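Local coordinates for protein 3-dehydroshikimate dehydratase (Bacillus anthracis, PDB 3DX5) that catalyses the manganese-dependent dehydration of 3-dehydroshikimate to 3,4-dihydroxybenzoate, the catechol building block of the siderophore petrobactin, at residues A[168-173]-A[194-199]. Numbering follows the deposited sequence.
With MN (manganese (II) ion), chain B.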
loop_
_atom_site.group_PDB
_atom_site.type_symbol
_atom_site.label_atom_id
_atom_site.label_comp_id
_atom_site.label_asym_id
_atom_site.label_seq_id
_atom_site.Cartn_x
_atom_site.Cartn_y
_atom_site.Cartn_z
ATOM N N LYS A 168 13.606 12.629 -19.226
ATOM C CA LYS A 168 13.542 11.426 -20.049
ATOM C C LYS A 168 12.177 10.793 -19.832
ATOM O O LYS A 168 11.359 11.385 -19.131
ATOM C CB LYS A 168 14.672 10.483 -19.663
ATOM C CG LYS A 168 16.070 11.103 -19.874
ATOM C CD LYS A 168 16.389 11.275 -21.384
ATOM C CE LYS A 168 17.763 11.901 -21.558
ATOM N NZ LYS A 168 18.104 11.993 -22.980
ATOM N N ILE A 169 11.934 9.632 -20.445
ATOM C CA ILE A 169 10.630 8.945 -20.388
ATOM C C ILE A 169 10.790 7.490 -19.887
ATOM O O ILE A 169 11.680 6.735 -20.349
ATOM C CB ILE A 169 9.957 8.899 -21.809
ATOM C CG1 ILE A 169 9.625 10.333 -22.336
ATOM C CG2 ILE A 169 8.665 7.995 -21.832
ATOM C CD1 ILE A 169 8.524 11.072 -21.539
ATOM N N ASN A 170 9.871 7.094 -19.007
ATOM C CA ASN A 170 9.615 5.699 -18.704
ATOM C C ASN A 170 8.381 5.295 -19.513
ATOM O O ASN A 170 7.246 5.731 -19.197
ATOM C CB ASN A 170 9.323 5.475 -17.204
ATOM C CG ASN A 170 9.104 3.996 -16.891
ATOM O OD1 ASN A 170 9.647 3.136 -17.574
ATOM N ND2 ASN A 170 8.259 3.705 -15.931
ATOM N N LEU A 171 8.584 4.467 -20.548
ATOM C CA LEU A 171 7.493 4.162 -21.497
ATOM C C LEU A 171 6.677 2.969 -20.970
ATOM O O LEU A 171 7.167 1.838 -20.928
ATOM C CB LEU A 171 8.049 3.874 -22.894
ATOM C CG LEU A 171 7.007 3.628 -23.992
ATOM C CD1 LEU A 171 5.909 4.647 -23.980
ATOM C CD2 LEU A 171 7.705 3.668 -25.333
ATOM N N ASP A 172 5.433 3.231 -20.567
ATOM C CA ASP A 172 4.558 2.179 -20.011
ATOM C C ASP A 172 3.575 1.847 -21.146
ATOM O O ASP A 172 2.623 2.586 -21.408
ATOM C CB ASP A 172 3.884 2.720 -18.742
ATOM C CG ASP A 172 3.041 1.678 -18.005
ATOM O OD1 ASP A 172 2.345 0.860 -18.643
ATOM O OD2 ASP A 172 3.052 1.714 -16.762
ATOM N N PHE A 173 3.860 0.758 -21.864
ATOM C CA PHE A 173 3.129 0.407 -23.075
ATOM C C PHE A 173 1.631 0.174 -22.898
ATOM O O PHE A 173 0.848 0.576 -23.765
ATOM C CB PHE A 173 3.772 -0.819 -23.744
ATOM C CG PHE A 173 5.071 -0.505 -24.419
ATOM C CD1 PHE A 173 5.088 0.175 -25.641
ATOM C CD2 PHE A 173 6.280 -0.845 -23.807
ATOM C CE1 PHE A 173 6.304 0.464 -26.275
ATOM C CE2 PHE A 173 7.485 -0.567 -24.432
ATOM C CZ PHE A 173 7.509 0.083 -25.660
ATOM N N ILE A 194 13.614 7.925 -24.288
ATOM C CA ILE A 194 13.295 6.753 -23.456
ATOM C C ILE A 194 14.527 6.260 -22.678
ATOM O O ILE A 194 15.600 6.125 -23.265
ATOM C CB ILE A 194 12.754 5.603 -24.325
ATOM C CG1 ILE A 194 11.349 5.955 -24.842
ATOM C CG2 ILE A 194 12.763 4.198 -23.556
ATOM C CD1 ILE A 194 10.963 5.024 -25.943
ATOM N N GLN A 195 14.369 5.961 -21.386
ATOM C CA GLN A 195 15.471 5.338 -20.628
ATOM C C GLN A 195 15.059 4.046 -19.928
ATOM O O GLN A 195 15.913 3.335 -19.375
ATOM C CB GLN A 195 16.046 6.312 -19.602
ATOM C CG GLN A 195 16.660 7.556 -20.223
ATOM C CD GLN A 195 18.090 7.355 -20.667
ATOM O OE1 GLN A 195 18.368 6.664 -21.648
ATOM N NE2 GLN A 195 19.018 7.980 -19.944
ATOM N N HIS A 196 13.758 3.744 -19.945
ATOM C CA HIS A 196 13.214 2.607 -19.178
ATOM C C HIS A 196 11.846 2.235 -19.735
ATOM O O HIS A 196 11.155 3.080 -20.346
ATOM C CB HIS A 196 13.092 2.978 -17.671
ATOM C CG HIS A 196 13.304 1.834 -16.708
ATOM N ND1 HIS A 196 12.377 0.831 -16.508
ATOM C CD2 HIS A 196 14.302 1.591 -15.828
ATOM C CE1 HIS A 196 12.807 0.004 -15.569
ATOM N NE2 HIS A 196 13.975 0.448 -15.138
ATOM N N TYR A 197 11.451 0.979 -19.558
ATOM C CA TYR A 197 10.068 0.564 -19.909
ATOM C C TYR A 197 9.357 -0.066 -18.713
ATOM O O TYR A 197 9.999 -0.588 -17.816
ATOM C CB TYR A 197 10.024 -0.486 -21.029
ATOM C CG TYR A 197 10.942 -0.189 -22.180
ATOM C CD1 TYR A 197 10.562 0.702 -23.182
ATOM C CD2 TYR A 197 12.212 -0.809 -22.270
ATOM C CE1 TYR A 197 11.410 0.989 -24.247
ATOM C CE2 TYR A 197 13.054 -0.550 -23.339
ATOM C CZ TYR A 197 12.642 0.365 -24.315
ATOM O OH TYR A 197 13.468 0.643 -25.390
ATOM N N HIS A 198 8.029 -0.044 -18.758
ATOM C CA HIS A 198 7.149 -0.872 -17.925
ATOM C C HIS A 198 6.358 -1.758 -18.856
ATOM O O HIS A 198 5.781 -1.262 -19.831
ATOM C CB HIS A 198 6.167 0.016 -17.125
ATOM C CG HIS A 198 6.745 0.544 -15.850
ATOM N ND1 HIS A 198 6.012 1.300 -14.948
ATOM C CD2 HIS A 198 7.986 0.414 -15.320
ATOM C CE1 HIS A 198 6.780 1.598 -13.913
ATOM N NE2 HIS A 198 7.983 1.075 -14.116
ATOM N N PHE A 199 6.304 -3.050 -18.545
ATOM C CA PHE A 199 5.544 -4.020 -19.314
ATOM C C PHE A 199 4.438 -4.585 -18.411
ATOM O O PHE A 199 4.732 -5.248 -17.410
ATOM C CB PHE A 199 6.434 -5.223 -19.698
ATOM C CG PHE A 199 7.401 -4.988 -20.865
ATOM C CD1 PHE A 199 7.580 -3.733 -21.439
ATOM C CD2 PHE A 199 8.187 -6.039 -21.324
ATOM C CE1 PHE A 199 8.490 -3.544 -22.493
ATOM C CE2 PHE A 199 9.096 -5.873 -22.378
ATOM C CZ PHE A 199 9.246 -4.615 -22.969
HETATM MN MN MN B . 3.805 1.824 -14.765
HETATM O O HOH W 1 2.968 -1.512 -19.674
#
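At the manganese site, D172, at the C-terminal end of strand 168-172, and H198, near that end of the adjacent parallel strand 194-199, both bind the ion: OD2 of D172 at 2.1 Å and ND1 of H198 at 2.3 Å. Carboxylate and imidazole planes stand 72° apart, and E142 and E253 are the other protein ligands. The N170 side chain crosses H198 at about a right angle, amide and ring planes 86° apart, with ND2 over the ring centre; NE2 of H198 instead hydrogen-bonds to E33. Pairs of this kind build a TIM barrel of the xylose isomerase type, where metal ligands gather at the C-terminal strand ends and the strands are joined by helices. A beta bulge shifts the register after I169, beyond which L171 N donates to H196 O (2.9 Å) and H198 N to L171 O (3.0 Å). A water bridges H198 O and OD1 of D172, a carboxylate oxygen also salt-bridged to K200. On the opposite sheet face, CD2 of L171 touches CD1 of I194 at 3.6 Å, and Y197 meets helices 183-190 and 236-243. F173 starts the helix after D172; its ring runs alongside Y197, nearly parallel but slid apart, and meets F199 rim to rim.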